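Local coordinates for protein (hdlp (histone deacetylase-like protein)) (Aquifex aeolicus, PDB 1C3P) that belongs to the histone deacetylase family, binds zinc, and probably works as a metal-dependent deacetylase like its relatives, at residues 58-63 and 133-138; 68-73 and 98-103. All blocks are in the same frame, centred on the assembly; numbering follows the deposited sequence.

Contact 1. Residues 58-63 and 133-138; sequences LLFHTE and AFKSRA
Phe60, His61 and Thr62 meet Lys135 and Ser136 where two loops of the alpha/beta deacetylase fold run against each other, one leading into helix 63-75, the other following strand 122-125. Lys135 runs obliquely past the Phe60 ring and ends on Phe60 O. Its aliphatic chain starts beside the ring, Lys135 CB lying 3.9 Å from Phe60 CZ. CE and NZ then fold back through bends at chi3 (-78°) and chi4, and Lys135 NZ donates a 2.6 Å hydrogen bond to Phe60 O in the plane of that carbonyl. Lys135 O faces the other loop: it takes a weak bond from Thr62 N (3.3 Å), a CA-H...O contact from His61, and the edge of the His61 ring, where His61 CD2 comes within 2.9 Å. Phe134 O sits at the same ring's edge, in its plane, 3.2 Å from His61 NE2. Farther out, Ser136 OG donates to Thr62 OG1 (2.8 Å), and the Thr62 side chain crosses that of Lys135 at about a right angle, Thr62 CG2 lying 3.8 Å from Lys135 CG. OG1 has a second partner in the carboxylate of Asp64, in the first turn of the helix that Thr62 precedes as N-cap residue, although its side chain makes no capping bond. An alanine in place of Thr62 would probably leave the Ser136 hydroxyl and the Asp64 carboxylate each without this mate and open a gap beside Lys135 CG. Behind this layer, Phe134 and Arg137 close a beta turn that presents Lys135 and Ser136, while Ala148 and Ala178, from helices 146-156 and 173-179, pack on Phe60. The Phe60 ring in turn covers its neighbour: Phe60 CD2 stands 3.5 Å above the plane of the His61 ring, over the centre.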
# COMPACT_ATOMS: atom_id res chain seq x y z
N LEU A 58 15.46 -10.06 -8.49
CA LEU A 58 16.84 -9.81 -8.10
C LEU A 58 17.29 -8.37 -8.32
O LEU A 58 18.45 -8.03 -8.05
CB LEU A 58 17.77 -10.80 -8.80
CG LEU A 58 17.46 -12.27 -8.46
CD1 LEU A 58 18.37 -13.19 -9.27
CD2 LEU A 58 17.60 -12.51 -6.98
N LEU A 59 16.40 -7.53 -8.83
CA LEU A 59 16.73 -6.11 -8.96
C LEU A 59 16.88 -5.57 -7.52
O LEU A 59 17.57 -4.58 -7.27
CB LEU A 59 15.61 -5.33 -9.67
CG LEU A 59 15.39 -5.57 -11.16
CD1 LEU A 59 14.13 -4.85 -11.63
CD2 LEU A 59 16.63 -5.07 -11.94
N PHE A 60 16.20 -6.22 -6.56
CA PHE A 60 16.29 -5.80 -5.17
C PHE A 60 16.68 -6.90 -4.18
O PHE A 60 17.61 -6.75 -3.39
CB PHE A 60 14.98 -5.16 -4.70
CG PHE A 60 14.99 -4.76 -3.23
CD1 PHE A 60 15.91 -3.82 -2.76
CD2 PHE A 60 14.10 -5.33 -2.33
CE1 PHE A 60 15.95 -3.46 -1.41
CE2 PHE A 60 14.12 -4.97 -0.97
CZ PHE A 60 15.06 -4.03 -0.52
N HIS A 61 15.95 -8.01 -4.21
CA HIS A 61 16.23 -9.10 -3.27
C HIS A 61 17.42 -9.96 -3.62
O HIS A 61 17.81 -10.04 -4.79
CB HIS A 61 14.98 -9.98 -3.12
CG HIS A 61 13.87 -9.29 -2.41
ND1 HIS A 61 12.78 -8.75 -3.06
CD2 HIS A 61 13.69 -9.02 -1.10
CE1 HIS A 61 11.98 -8.18 -2.18
NE2 HIS A 61 12.51 -8.33 -0.98
N THR A 62 18.02 -10.58 -2.60
CA THR A 62 19.18 -11.45 -2.83
C THR A 62 18.73 -12.85 -3.20
O THR A 62 17.65 -13.30 -2.81
CB THR A 62 20.10 -11.52 -1.59
OG1 THR A 62 19.36 -11.97 -0.45
CG2 THR A 62 20.69 -10.16 -1.31
N GLU A 63 19.56 -13.54 -3.98
CA GLU A 63 19.23 -14.87 -4.43
C GLU A 63 18.94 -15.91 -3.37
O GLU A 63 18.02 -16.70 -3.52
CB GLU A 63 20.31 -15.43 -5.35
CG GLU A 63 20.19 -15.04 -6.79
CD GLU A 63 20.98 -15.97 -7.69
OE1 GLU A 63 20.69 -17.19 -7.68
OE2 GLU A 63 21.89 -15.49 -8.40
N ALA A 133 8.86 -5.71 3.48
CA ALA A 133 9.97 -6.66 3.28
C ALA A 133 11.34 -6.03 3.07
O ALA A 133 11.44 -4.97 2.47
CB ALA A 133 9.66 -7.61 2.13
N PHE A 134 12.38 -6.68 3.59
CA PHE A 134 13.76 -6.23 3.47
C PHE A 134 14.46 -7.00 2.36
O PHE A 134 13.96 -8.03 1.90
CB PHE A 134 14.51 -6.41 4.80
CG PHE A 134 13.93 -5.61 5.91
CD1 PHE A 134 13.27 -6.23 6.97
CD2 PHE A 134 14.01 -4.22 5.89
CE1 PHE A 134 12.69 -5.47 8.00
CE2 PHE A 134 13.44 -3.45 6.91
CZ PHE A 134 12.78 -4.08 7.96
N LYS A 135 15.63 -6.51 1.95
CA LYS A 135 16.37 -7.15 0.88
C LYS A 135 16.51 -8.65 1.02
O LYS A 135 16.34 -9.41 0.05
CB LYS A 135 17.75 -6.48 0.75
CG LYS A 135 18.68 -7.12 -0.28
CD LYS A 135 19.99 -6.31 -0.43
CE LYS A 135 19.84 -5.05 -1.29
NZ LYS A 135 19.71 -5.30 -2.78
N SER A 136 16.77 -9.10 2.24
CA SER A 136 16.98 -10.51 2.49
C SER A 136 16.21 -11.03 3.68
O SER A 136 16.66 -11.97 4.33
CB SER A 136 18.48 -10.75 2.71
OG SER A 136 19.25 -10.18 1.67
N ARG A 137 15.03 -10.47 3.95
CA ARG A 137 14.25 -10.92 5.10
C ARG A 137 12.77 -10.52 5.06
O ARG A 137 12.46 -9.42 4.65
CB ARG A 137 14.89 -10.36 6.38
CG ARG A 137 14.03 -10.42 7.62
CD ARG A 137 14.73 -9.72 8.77
NE ARG A 137 15.82 -10.53 9.33
CZ ARG A 137 15.66 -11.41 10.31
NH1 ARG A 137 14.47 -11.60 10.85
NH2 ARG A 137 16.70 -12.10 10.74
N ALA A 138 11.89 -11.42 5.51
CA ALA A 138 10.45 -11.12 5.52
C ALA A 138 10.13 -10.20 6.70
O ALA A 138 10.86 -10.17 7.69
CB ALA A 138 9.63 -12.45 5.64

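Contact 2. Residues 68-73 and 98-103; sequences TLMEAE and AMFTGS
Helix 63-75 crosses the first turns of helix 98-118, and Glu73 of the one binds Phe100 and Thr101 of the other. With CG anti to the backbone N (chi1 180°) and the chain extended to CD, the Glu73 carboxylate arrives at the N-terminal end of the second helix. OE1 accepts two backbone N-H groups. Thr101 N, 2.8 Å from Glu73 OE1, meets the syn lone pair of that oxygen along a nearly straight bond (166°); Phe100 N, also 2.8 Å from Glu73 OE1, comes from the anti side and well out of the carboxylate plane. Glu73 OE2 takes the Thr101 hydroxyl, Thr101 OG1 lying 2.6 Å off on the syn side. Three bonds thus fix the rotation of the carboxylate, and the positive end of the helix dipole would be expected to favour its negative charge. The contact is a helix-helix crossing within the deacetylase domain, the short axes approaching to 8.4 Å with a signed angle of -110°. The receiving helix opens with a wide pi-type turn, in which Ala98 O accepts both Ser103 N and Ser103 OG. Apolar groups lie beside the polar grip. Met70 CG sits 3.4 Å from the centroid of the Phe100 ring, squarely over one face in a CH-pi contact; Met70 SD, 4.3 Å from the Phe100 centroid, makes an oblique Met-aromatic contact, and the bend at chi3 carries CE toward the CE2 and CZ side of the ring. Leu57 of helix 54-57 also touches Phe100. Met99 slides past Glu73 in the opposite direction, Met99 CG 3.6 Å from Glu73 CB, and reaches the helix surface with its terminal methyl, CE, which lies 3.8 Å from Ala72 CB.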
# COMPACT_ATOMS: atom_id res chain seq x y z
N THR A 68 15.02 -19.30 -0.89
CA THR A 68 14.45 -19.84 0.32
C THR A 68 12.92 -19.73 0.29
O THR A 68 12.22 -20.64 0.71
CB THR A 68 14.99 -19.13 1.57
OG1 THR A 68 16.41 -19.35 1.66
CG2 THR A 68 14.34 -19.68 2.82
N LEU A 69 12.41 -18.62 -0.22
CA LEU A 69 10.96 -18.46 -0.31
C LEU A 69 10.38 -19.53 -1.24
O LEU A 69 9.32 -20.11 -0.97
CB LEU A 69 10.58 -17.07 -0.83
CG LEU A 69 10.91 -15.85 0.03
CD1 LEU A 69 10.60 -14.57 -0.74
CD2 LEU A 69 10.11 -15.91 1.31
N MET A 70 11.06 -19.78 -2.35
CA MET A 70 10.57 -20.78 -3.30
C MET A 70 10.59 -22.19 -2.73
O MET A 70 9.68 -22.96 -2.97
CB MET A 70 11.39 -20.75 -4.58
CG MET A 70 11.39 -19.38 -5.26
SD MET A 70 12.38 -19.38 -6.80
CE MET A 70 11.27 -20.25 -7.88
N GLU A 71 11.66 -22.52 -2.01
CA GLU A 71 11.78 -23.85 -1.42
C GLU A 71 10.78 -24.03 -0.28
O GLU A 71 10.10 -25.06 -0.18
CB GLU A 71 13.20 -24.06 -0.90
CG GLU A 71 13.42 -25.41 -0.27
CD GLU A 71 13.61 -26.52 -1.30
OE1 GLU A 71 14.00 -27.64 -0.89
OE2 GLU A 71 13.40 -26.28 -2.50
N ALA A 72 10.68 -23.03 0.59
CA ALA A 72 9.75 -23.11 1.70
C ALA A 72 8.32 -23.30 1.22
O ALA A 72 7.57 -24.13 1.75
CB ALA A 72 9.82 -21.84 2.55
N GLU A 73 7.92 -22.54 0.20
CA GLU A 73 6.56 -22.66 -0.29
C GLU A 73 6.21 -23.99 -0.94
O GLU A 73 5.20 -24.62 -0.58
CB GLU A 73 6.27 -21.54 -1.28
CG GLU A 73 4.86 -21.61 -1.83
CD GLU A 73 4.61 -20.57 -2.89
OE1 GLU A 73 4.38 -19.39 -2.54
OE2 GLU A 73 4.65 -20.92 -4.09
N ALA A 98 1.09 -17.70 -0.45
CA ALA A 98 1.13 -16.27 -0.69
C ALA A 98 2.59 -15.87 -0.58
O ALA A 98 3.00 -14.86 -1.14
CB ALA A 98 0.32 -15.52 0.36
N MET A 99 3.38 -16.67 0.12
CA MET A 99 4.78 -16.28 0.37
C MET A 99 5.64 -16.09 -0.86
O MET A 99 6.55 -15.27 -0.86
CB MET A 99 5.45 -17.25 1.35
CG MET A 99 6.03 -18.49 0.70
SD MET A 99 6.35 -19.71 2.02
CE MET A 99 7.58 -18.81 3.02
N PHE A 100 5.39 -16.87 -1.91
CA PHE A 100 6.17 -16.66 -3.12
C PHE A 100 5.30 -16.50 -4.36
O PHE A 100 5.46 -15.55 -5.12
CB PHE A 100 7.17 -17.79 -3.38
CG PHE A 100 8.02 -17.55 -4.59
CD1 PHE A 100 9.06 -16.62 -4.54
CD2 PHE A 100 7.71 -18.16 -5.80
CE1 PHE A 100 9.78 -16.30 -5.69
CE2 PHE A 100 8.43 -17.85 -6.96
CZ PHE A 100 9.46 -16.92 -6.91
N THR A 101 4.36 -17.42 -4.58
CA THR A 101 3.51 -17.31 -5.76
C THR A 101 2.65 -16.05 -5.74
O THR A 101 2.68 -15.27 -6.68
CB THR A 101 2.64 -18.56 -5.91
OG1 THR A 101 3.49 -19.71 -6.05
CG2 THR A 101 1.76 -18.47 -7.13
N GLY A 102 1.89 -15.87 -4.66
CA GLY A 102 1.05 -14.68 -4.54
C GLY A 102 1.91 -13.43 -4.51
O GLY A 102 1.60 -12.44 -5.17
N SER A 103 2.99 -13.46 -3.75
CA SER A 103 3.89 -12.30 -3.67
C SER A 103 4.50 -12.00 -5.03
O SER A 103 4.59 -10.83 -5.43
CB SER A 103 4.99 -12.53 -2.63
OG SER A 103 4.42 -12.57 -1.33

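In the fold
Contact 2 is nested inside the chain loop that contact 1 closes, and helix 63-75 joins them: it starts just after Thr62 and carries residues 68-73 to helix 98-118. Their centres are 13 Å apart and their nearest atoms about 5 Å, without touching. Ile144 bridges the space, packing on His61 of contact 1 and on Ser103 in the second helix of contact 2; Ile88 likewise meets Ala138 and Met99. Contact 1 lies nearer the metal site: the side chain of Phe134 is about 12 Å from that of His170, a zinc ligand whose metal is absent from this model. Contact 2 lies away from that site.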